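Side-chain contacts in cystalysin (PDB 1C7N), which belongs to the class I and II aminotransferase family of fold-type I proteins and carries pyridoxal-5'-phosphate: residues A[348-353]-A[387-392]; A[32-37]-A[376-381]; A[115-120]-A[154-159]. All coordinates share one frame; numbering follows the deposited sequence.

Contact 1: residues A[348-353]-A[387-392]; sequences HKAQIF and NKALKD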
loop_
_atom_site.group_PDB
_atom_site.type_symbol
_atom_site.label_atom_id
_atom_site.label_comp_id
_atom_site.label_asym_id
_atom_site.label_seq_id
_atom_site.Cartn_x
_atom_site.Cartn_y
_atom_site.Cartn_z
ATOM N N HIS A 348 17.578 -5.105 29.369
ATOM C CA HIS A 348 18.407 -4.264 30.219
ATOM C C HIS A 348 19.723 -4.825 30.734
ATOM O O HIS A 348 20.637 -4.057 31.033
ATOM C CB HIS A 348 17.577 -3.747 31.398
ATOM C CG HIS A 348 16.403 -2.911 30.986
ATOM N ND1 HIS A 348 15.157 -3.445 30.736
ATOM C CD2 HIS A 348 16.297 -1.583 30.745
ATOM C CE1 HIS A 348 14.334 -2.484 30.358
ATOM N NE2 HIS A 348 15.001 -1.343 30.354
ATOM N N LYS A 349 19.834 -6.143 30.852
ATOM C CA LYS A 349 21.081 -6.723 31.335
ATOM C C LYS A 349 21.973 -7.173 30.188
ATOM O O LYS A 349 23.172 -6.911 30.198
ATOM C CB LYS A 349 20.806 -7.908 32.268
ATOM C CG LYS A 349 20.112 -7.527 33.562
ATOM C CD LYS A 349 20.922 -6.504 34.348
ATOM C CE LYS A 349 20.195 -6.081 35.617
ATOM N NZ LYS A 349 20.940 -5.027 36.370
ATOM N N ALA A 350 21.386 -7.840 29.201
ATOM C CA ALA A 350 22.143 -8.336 28.054
ATOM C C ALA A 350 22.090 -7.398 26.851
ATOM O O ALA A 350 22.901 -7.512 25.935
ATOM C CB ALA A 350 21.623 -9.706 27.652
ATOM N N GLN A 351 21.136 -6.475 26.861
ATOM C CA GLN A 351 20.956 -5.550 25.749
ATOM C C GLN A 351 20.914 -6.330 24.448
ATOM O O GLN A 351 21.517 -5.952 23.437
ATOM C CB GLN A 351 22.067 -4.502 25.718
ATOM C CG GLN A 351 21.803 -3.348 26.662
ATOM C CD GLN A 351 22.847 -2.266 26.573
ATOM O OE1 GLN A 351 23.114 -1.726 25.497
ATOM N NE2 GLN A 351 23.444 -1.930 27.709
ATOM N N ILE A 352 20.207 -7.451 24.502
ATOM C CA ILE A 352 20.027 -8.300 23.340
ATOM C C ILE A 352 18.520 -8.232 23.108
ATOM O O ILE A 352 17.720 -8.544 23.998
ATOM C CB ILE A 352 20.527 -9.742 23.623
ATOM C CG1 ILE A 352 20.611 -10.526 22.311
ATOM C CG2 ILE A 352 19.615 -10.443 24.625
ATOM C CD1 ILE A 352 21.453 -11.787 22.412
ATOM N N PHE A 353 18.130 -7.778 21.925
ATOM C CA PHE A 353 16.717 -7.622 21.625
ATOM C C PHE A 353 16.148 -8.687 20.712
ATOM O O PHE A 353 16.254 -8.606 19.492
ATOM C CB PHE A 353 16.476 -6.228 21.045
ATOM C CG PHE A 353 16.888 -5.129 21.973
ATOM C CD1 PHE A 353 18.232 -4.826 22.155
ATOM C CD2 PHE A 353 15.936 -4.438 22.717
ATOM C CE1 PHE A 353 18.626 -3.851 23.071
ATOM C CE2 PHE A 353 16.315 -3.469 23.630
ATOM C CZ PHE A 353 17.660 -3.172 23.811
ATOM N N ASN A 387 26.554 -13.587 27.119
ATOM C CA ASN A 387 27.460 -14.434 27.888
ATOM C C ASN A 387 27.825 -13.780 29.218
ATOM O O ASN A 387 27.696 -14.396 30.274
ATOM C CB ASN A 387 28.723 -14.711 27.065
ATOM C CG ASN A 387 29.557 -15.848 27.629
ATOM O OD1 ASN A 387 29.036 -16.744 28.293
ATOM N ND2 ASN A 387 30.860 -15.829 27.343
ATOM N N LYS A 388 28.280 -12.530 29.168
ATOM C CA LYS A 388 28.649 -11.816 30.388
ATOM C C LYS A 388 27.439 -11.588 31.291
ATOM O O LYS A 388 27.539 -11.685 32.515
ATOM C CB LYS A 388 29.302 -10.471 30.059
ATOM C CG LYS A 388 30.656 -10.582 29.370
ATOM C CD LYS A 388 31.518 -9.362 29.657
ATOM C CE LYS A 388 32.856 -9.429 28.933
ATOM N NZ LYS A 388 32.690 -9.393 27.453
ATOM N N ALA A 389 26.295 -11.290 30.681
ATOM C CA ALA A 389 25.065 -11.051 31.429
ATOM C C ALA A 389 24.603 -12.316 32.154
ATOM O O ALA A 389 24.195 -12.260 33.322
ATOM C CB ALA A 389 23.972 -10.550 30.487
ATOM N N LEU A 390 24.669 -13.451 31.464
ATOM C CA LEU A 390 24.270 -14.719 32.059
ATOM C C LEU A 390 25.219 -15.087 33.194
ATOM O O LEU A 390 24.788 -15.565 34.241
ATOM C CB LEU A 390 24.259 -15.831 31.005
ATOM C CG LEU A 390 23.060 -15.841 30.046
ATOM C CD1 LEU A 390 23.205 -16.972 29.047
ATOM C CD2 LEU A 390 21.774 -16.005 30.839
ATOM N N LYS A 391 26.513 -14.868 32.984
ATOM C CA LYS A 391 27.496 -15.174 34.020
ATOM C C LYS A 391 27.217 -14.329 35.259
ATOM O O LYS A 391 27.186 -14.842 36.379
ATOM C CB LYS A 391 28.911 -14.890 33.516
ATOM C CG LYS A 391 29.406 -15.876 32.481
ATOM C CD LYS A 391 30.762 -15.452 31.942
ATOM C CE LYS A 391 31.267 -16.437 30.917
ATOM N NZ LYS A 391 32.533 -15.974 30.302
ATOM N N ASP A 392 27.018 -13.033 35.055
ATOM C CA ASP A 392 26.728 -12.138 36.168
ATOM C C ASP A 392 25.485 -12.620 36.904
ATOM O O ASP A 392 25.463 -12.671 38.135
ATOM C CB ASP A 392 26.521 -10.713 35.660
ATOM C CG ASP A 392 27.807 -10.086 35.181
ATOM O OD1 ASP A 392 27.765 -8.949 34.667
ATOM O OD2 ASP A 392 28.867 -10.731 35.325
#
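A350 and A389 touch where two helices meet, and beside them the carbonyl O of A350 accepts a hydrogen bond from NE of R385, while the next carbonyl, Q351 O, takes its NH2. One guanidinium from helix 376-393 thus grips two successive carbonyls where helix 339-350 ends. This is a close helix-helix contact through alanines in the small, C-terminal domain of a fold-type I pyridoxal-phosphate protein. The last turn, 348-350, is a wider pi-type turn, and Q351, the first residue beyond it, leaves helical geometry with a positive phi of 50°. Alanine on both sides lets the backbones come close: the CA atoms of A350 and A389 are 5.2 Å apart, and their CB atoms meet at 3.8 Å. K349 sets out toward the other helix, then folds off at chi1 -65° and chi2 -58°; of its side chain only CB stays near, 4.5 Å from A389 CB. A389 and L390 pack on F345, earlier on helix 339-350, and N387, two residues before A389, bonds through OD1 to H314 NE2, just past helix 289-313. The A389 methyl also meets main chain, its CB 3.7 Å from K349 O and 3.8 Å from A350 CA.

Contact 2: residues A[32-37]-A[376-381]; sequences EVVPLS and SSVIQE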
loop_
_atom_site.group_PDB
_atom_site.type_symbol
_atom_site.label_atom_id
_atom_site.label_comp_id
_atom_site.label_asym_id
_atom_site.label_seq_id
_atom_site.Cartn_x
_atom_site.Cartn_y
_atom_site.Cartn_z
ATOM N N GLU A 32 26.832 0.362 20.038
ATOM C CA GLU A 32 27.333 -0.808 19.327
ATOM C C GLU A 32 26.282 -1.911 19.191
ATOM O O GLU A 32 26.479 -2.885 18.458
ATOM C CB GLU A 32 28.558 -1.375 20.051
ATOM C CG GLU A 32 28.226 -2.284 21.247
ATOM C CD GLU A 32 27.776 -1.533 22.493
ATOM O OE1 GLU A 32 27.386 -0.351 22.389
ATOM O OE2 GLU A 32 27.801 -2.143 23.587
ATOM N N VAL A 33 25.166 -1.753 19.895
ATOM C CA VAL A 33 24.098 -2.746 19.877
ATOM C C VAL A 33 23.258 -2.772 18.604
ATOM O O VAL A 33 22.918 -1.729 18.046
ATOM C CB VAL A 33 23.156 -2.549 21.090
ATOM C CG1 VAL A 33 22.015 -3.573 21.051
ATOM C CG2 VAL A 33 23.952 -2.693 22.379
ATOM N N VAL A 34 22.932 -3.981 18.156
ATOM C CA VAL A 34 22.103 -4.201 16.972
ATOM C C VAL A 34 20.943 -5.103 17.399
ATOM O O VAL A 34 21.162 -6.178 17.965
ATOM C CB VAL A 34 22.878 -4.928 15.844
ATOM C CG1 VAL A 34 21.918 -5.335 14.739
ATOM C CG2 VAL A 34 23.979 -4.034 15.288
ATOM N N PRO A 35 19.695 -4.684 17.131
ATOM C CA PRO A 35 18.533 -5.493 17.510
ATOM C C PRO A 35 18.416 -6.762 16.657
ATOM O O PRO A 35 18.719 -6.743 15.462
ATOM C CB PRO A 35 17.370 -4.526 17.308
ATOM C CG PRO A 35 17.827 -3.701 16.131
ATOM C CD PRO A 35 19.283 -3.439 16.451
ATOM N N LEU A 36 17.995 -7.866 17.275
ATOM C CA LEU A 36 17.845 -9.140 16.564
ATOM C C LEU A 36 16.403 -9.601 16.742
ATOM O O LEU A 36 16.128 -10.784 16.964
ATOM C CB LEU A 36 18.811 -10.184 17.142
ATOM C CG LEU A 36 20.293 -9.783 17.217
ATOM C CD1 LEU A 36 21.095 -10.863 17.950
ATOM C CD2 LEU A 36 20.844 -9.561 15.806
ATOM N N SER A 37 15.486 -8.646 16.617
ATOM C CA SER A 37 14.061 -8.881 16.810
ATOM C C SER A 37 13.211 -9.002 15.538
ATOM O O SER A 37 13.090 -10.079 14.957
ATOM C CB SER A 37 13.503 -7.752 17.678
ATOM O OG SER A 37 13.828 -6.496 17.087
ATOM N N SER A 376 27.840 -12.435 10.800
ATOM C CA SER A 376 28.248 -13.380 11.830
ATOM C C SER A 376 28.936 -12.656 12.997
ATOM O O SER A 376 28.685 -12.958 14.168
ATOM C CB SER A 376 29.180 -14.431 11.216
ATOM O OG SER A 376 28.507 -15.167 10.203
ATOM N N SER A 377 29.792 -11.689 12.677
ATOM C CA SER A 377 30.496 -10.934 13.711
ATOM C C SER A 377 29.504 -10.237 14.631
ATOM O O SER A 377 29.743 -10.113 15.836
ATOM C CB SER A 377 31.412 -9.888 13.079
ATOM O OG SER A 377 30.661 -8.943 12.336
ATOM N N VAL A 378 28.391 -9.779 14.061
ATOM C CA VAL A 378 27.368 -9.090 14.841
ATOM C C VAL A 378 26.678 -10.066 15.776
ATOM O O VAL A 378 26.392 -9.731 16.925
ATOM C CB VAL A 378 26.317 -8.414 13.929
ATOM C CG1 VAL A 378 25.149 -7.917 14.763
ATOM C CG2 VAL A 378 26.951 -7.248 13.183
ATOM N N ILE A 379 26.415 -11.273 15.283
ATOM C CA ILE A 379 25.779 -12.303 16.099
ATOM C C ILE A 379 26.713 -12.649 17.268
ATOM O O ILE A 379 26.266 -12.836 18.402
ATOM C CB ILE A 379 25.499 -13.590 15.272
ATOM C CG1 ILE A 379 24.545 -13.282 14.111
ATOM C CG2 ILE A 379 24.889 -14.668 16.170
ATOM C CD1 ILE A 379 23.173 -12.799 14.532
ATOM N N GLN A 380 28.010 -12.721 16.982
ATOM C CA GLN A 380 29.021 -13.042 17.993
ATOM C C GLN A 380 29.110 -11.961 19.067
ATOM O O GLN A 380 29.233 -12.263 20.257
ATOM C CB GLN A 380 30.386 -13.223 17.324
ATOM C CG GLN A 380 30.456 -14.421 16.395
ATOM C CD GLN A 380 30.761 -15.710 17.134
ATOM O OE1 GLN A 380 30.227 -15.961 18.219
ATOM N NE2 GLN A 380 31.618 -16.538 16.548
ATOM N N GLU A 381 29.058 -10.699 18.646
ATOM C CA GLU A 381 29.110 -9.578 19.586
ATOM C C GLU A 381 27.947 -9.682 20.561
ATOM O O GLU A 381 28.110 -9.508 21.771
ATOM C CB GLU A 381 28.988 -8.245 18.839
ATOM C CG GLU A 381 30.246 -7.767 18.148
ATOM C CD GLU A 381 29.977 -6.581 17.235
ATOM O OE1 GLU A 381 29.148 -5.722 17.606
ATOM O OE2 GLU A 381 30.597 -6.503 16.151
HETATM O O HOH W 1 26.928 -5.365 19.413
#
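The carboxylate of E381 and the carbonyl of E32 are the flat groups; their oxygens face each other without bonding, E381 OE1 standing 4.0 Å from E32 O, and no face is stacked on. One water bridges them, donating to E32 O at 2.7 Å and to E381 OE1 at 2.9 Å. K8 NZ joins the same pair, as a salt bridge to E381 OE1 and a hydrogen bond to E32 O, so both oxygens are gripped twice, and the lysine probably balances the carboxylate charge. Next to this polar end the contact is aliphatic. The side chains of V34 and V378 cross at about a right angle, V378 CG1 seated in the fork of V34, 3.9 Å from V34 CB and 4.1 Å from each V34 methyl. I379 leaves the helix pointing away from the loop, yet bends at chi1 and chi2 (-61° and -62°) return its CD1 to 4.2 Å from L36 CD2. S382, one turn beyond V378, also touches L36. The arrangement is an irregular N-terminal segment laid across the first turns of the C-terminal helix 376-393, as in the smaller domain of fold-type I proteins.

Contact 3: residues A[115-120]-A[154-159]; sequences GVIIIT and QKLEKL. Unlike the reference sequence in segment 154-159: Q154 (reference Glu).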
loop_
_atom_site.group_PDB
_atom_site.type_symbol
_atom_site.label_atom_id
_atom_site.label_comp_id
_atom_site.label_asym_id
_atom_site.label_seq_id
_atom_site.Cartn_x
_atom_site.Cartn_y
_atom_site.Cartn_z
ATOM N N GLY A 115 -15.185 -19.181 13.435
ATOM C CA GLY A 115 -13.890 -19.569 13.953
ATOM C C GLY A 115 -12.872 -19.750 12.842
ATOM O O GLY A 115 -13.222 -20.115 11.719
ATOM N N VAL A 116 -11.614 -19.460 13.154
ATOM C CA VAL A 116 -10.503 -19.618 12.219
ATOM C C VAL A 116 -9.422 -20.396 12.964
ATOM O O VAL A 116 -8.994 -19.997 14.048
ATOM C CB VAL A 116 -9.918 -18.265 11.768
ATOM C CG1 VAL A 116 -8.670 -18.500 10.920
ATOM C CG2 VAL A 116 -10.953 -17.495 10.968
ATOM N N ILE A 117 -8.989 -21.506 12.377
ATOM C CA ILE A 117 -7.982 -22.353 12.999
ATOM C C ILE A 117 -6.549 -21.981 12.642
ATOM O O ILE A 117 -6.208 -21.810 11.468
ATOM C CB ILE A 117 -8.213 -23.831 12.632
ATOM C CG1 ILE A 117 -9.566 -24.292 13.186
ATOM C CG2 ILE A 117 -7.085 -24.695 13.186
ATOM C CD1 ILE A 117 -10.008 -25.641 12.669
ATOM N N ILE A 118 -5.724 -21.853 13.677
ATOM C CA ILE A 118 -4.308 -21.537 13.528
ATOM C C ILE A 118 -3.515 -22.513 14.396
ATOM O O ILE A 118 -3.992 -22.967 15.440
ATOM C CB ILE A 118 -3.976 -20.101 13.991
ATOM C CG1 ILE A 118 -4.424 -19.901 15.441
ATOM C CG2 ILE A 118 -4.619 -19.081 13.047
ATOM C CD1 ILE A 118 -3.867 -18.653 16.080
ATOM N N ILE A 119 -2.308 -22.838 13.948
ATOM C CA ILE A 119 -1.434 -23.746 14.672
ATOM C C ILE A 119 -0.451 -22.880 15.460
ATOM O O ILE A 119 0.340 -22.131 14.882
ATOM C CB ILE A 119 -0.713 -24.688 13.681
ATOM C CG1 ILE A 119 -1.766 -25.535 12.951
ATOM C CG2 ILE A 119 0.275 -25.574 14.411
ATOM C CD1 ILE A 119 -1.210 -26.480 11.912
ATOM N N THR A 120 -0.524 -22.985 16.787
ATOM C CA THR A 120 0.283 -22.176 17.694
ATOM C C THR A 120 1.373 -22.922 18.468
ATOM O O THR A 120 1.326 -24.141 18.599
ATOM C CB THR A 120 -0.633 -21.497 18.717
ATOM O OG1 THR A 120 -1.269 -22.503 19.511
ATOM C CG2 THR A 120 -1.714 -20.680 18.007
ATOM N N GLN A 154 -4.959 -35.378 15.678
ATOM C CA GLN A 154 -6.217 -35.786 16.289
ATOM C C GLN A 154 -7.045 -34.550 16.635
ATOM O O GLN A 154 -8.231 -34.471 16.310
ATOM C CB GLN A 154 -5.968 -36.600 17.560
ATOM C CG GLN A 154 -5.102 -37.833 17.362
ATOM C CD GLN A 154 -5.055 -38.705 18.604
ATOM O OE1 GLN A 154 -4.796 -38.218 19.707
ATOM N NE2 GLN A 154 -5.301 -40.000 18.430
ATOM N N LYS A 155 -6.413 -33.587 17.299
ATOM C CA LYS A 155 -7.096 -32.357 17.682
ATOM C C LYS A 155 -7.497 -31.552 16.450
ATOM O O LYS A 155 -8.590 -30.989 16.398
ATOM C CB LYS A 155 -6.196 -31.501 18.579
ATOM C CG LYS A 155 -6.814 -30.160 18.955
ATOM C CD LYS A 155 -5.883 -29.307 19.810
ATOM C CE LYS A 155 -5.713 -29.876 21.214
ATOM N NZ LYS A 155 -4.953 -28.937 22.093
ATOM N N LEU A 156 -6.613 -31.500 15.457
ATOM C CA LEU A 156 -6.903 -30.750 14.241
ATOM C C LEU A 156 -8.113 -31.319 13.506
ATOM O O LEU A 156 -8.959 -30.564 13.024
ATOM C CB LEU A 156 -5.688 -30.734 13.308
ATOM C CG LEU A 156 -5.865 -29.979 11.983
ATOM C CD1 LEU A 156 -6.242 -28.525 12.254
ATOM C CD2 LEU A 156 -4.580 -30.054 11.174
ATOM N N GLU A 157 -8.204 -32.644 13.418
ATOM C CA GLU A 157 -9.334 -33.258 12.731
ATOM C C GLU A 157 -10.613 -32.955 13.502
ATOM O O GLU A 157 -11.670 -32.730 12.912
ATOM C CB GLU A 157 -9.159 -34.774 12.605
ATOM C CG GLU A 157 -10.168 -35.399 11.642
ATOM C CD GLU A 157 -10.036 -36.905 11.517
ATOM O OE1 GLU A 157 -8.911 -37.389 11.267
ATOM O OE2 GLU A 157 -11.062 -37.604 11.656
ATOM N N LYS A 158 -10.507 -32.947 14.826
ATOM C CA LYS A 158 -11.650 -32.656 15.673
ATOM C C LYS A 158 -12.163 -31.249 15.386
ATOM O O LYS A 158 -13.357 -31.044 15.182
ATOM C CB LYS A 158 -11.262 -32.769 17.147
ATOM C CG LYS A 158 -12.398 -32.465 18.104
ATOM C CD LYS A 158 -11.957 -32.644 19.542
ATOM C CE LYS A 158 -13.064 -32.271 20.512
ATOM N NZ LYS A 158 -12.612 -32.413 21.927
ATOM N N LEU A 159 -11.251 -30.283 15.360
ATOM C CA LEU A 159 -11.621 -28.894 15.106
ATOM C C LEU A 159 -12.216 -28.672 13.720
ATOM O O LEU A 159 -13.104 -27.843 13.552
ATOM C CB LEU A 159 -10.405 -27.983 15.287
ATOM C CG LEU A 159 -9.783 -27.919 16.686
ATOM C CD1 LEU A 159 -8.483 -27.137 16.630
ATOM C CD2 LEU A 159 -10.766 -27.277 17.659
#
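I117 reaches from its strand to L156 and L159 of helix 153-160, its CB pointing toward the helix and dividing into two branches. The shorter branch, CG2, meets one methyl of L156, CD1, at 4.0 Å. The longer branch leaves beside the backbone N at chi1 -63° and stays extended through CG1 (chi2 169°), which carries CD1 up to the helix itself. There CD1 lies 3.5 Å from L159 CB, a tight apolar approach, and 3.9 Å from L159 C, so the isoleucine ends against the root of that leucine and its backbone. L156 begins turned aside, but the bend at chi2 58° brings its CD1 back to the strand. One isoleucine is therefore shared between two leucines three residues apart, nearly one helical turn, with a different branch for each. C140 touches both leucines, and I138 touches both I117 and L159, while N165 and L168 add to the packing on I117. Strand 115-118 runs between strands 136-139 and 165-171 in the seven-stranded mixed sheet of the large alpha/beta domain. I117 faces helix 153-160, whereas I118, which points away from it, packs on F127 and I130 of helix 125-131, so the strand is clasped between helices on both faces of the sheet.

From the N terminus, 32-37 comes first and waits for its partner 376-381 across 338 residues. Inside that long loop, contact 3 closes a short one of 33 residues, joining a strand of the large sheet to helix 153-160. Next comes 348-353, after which 376-381 closes contact 2 and 387-392 closes contact 1; the segments of these two alternate, so they cross. Both use helix 376-393, tying the N-terminal loop and the end of helix 339-350 to it, and they touch each other, F353 O lying 2.9 Å from L36 N in a probable hydrogen bond. Contact 3 stands apart: its centre is about 37 Å from that of contact 2 and about 38 Å from that of contact 1.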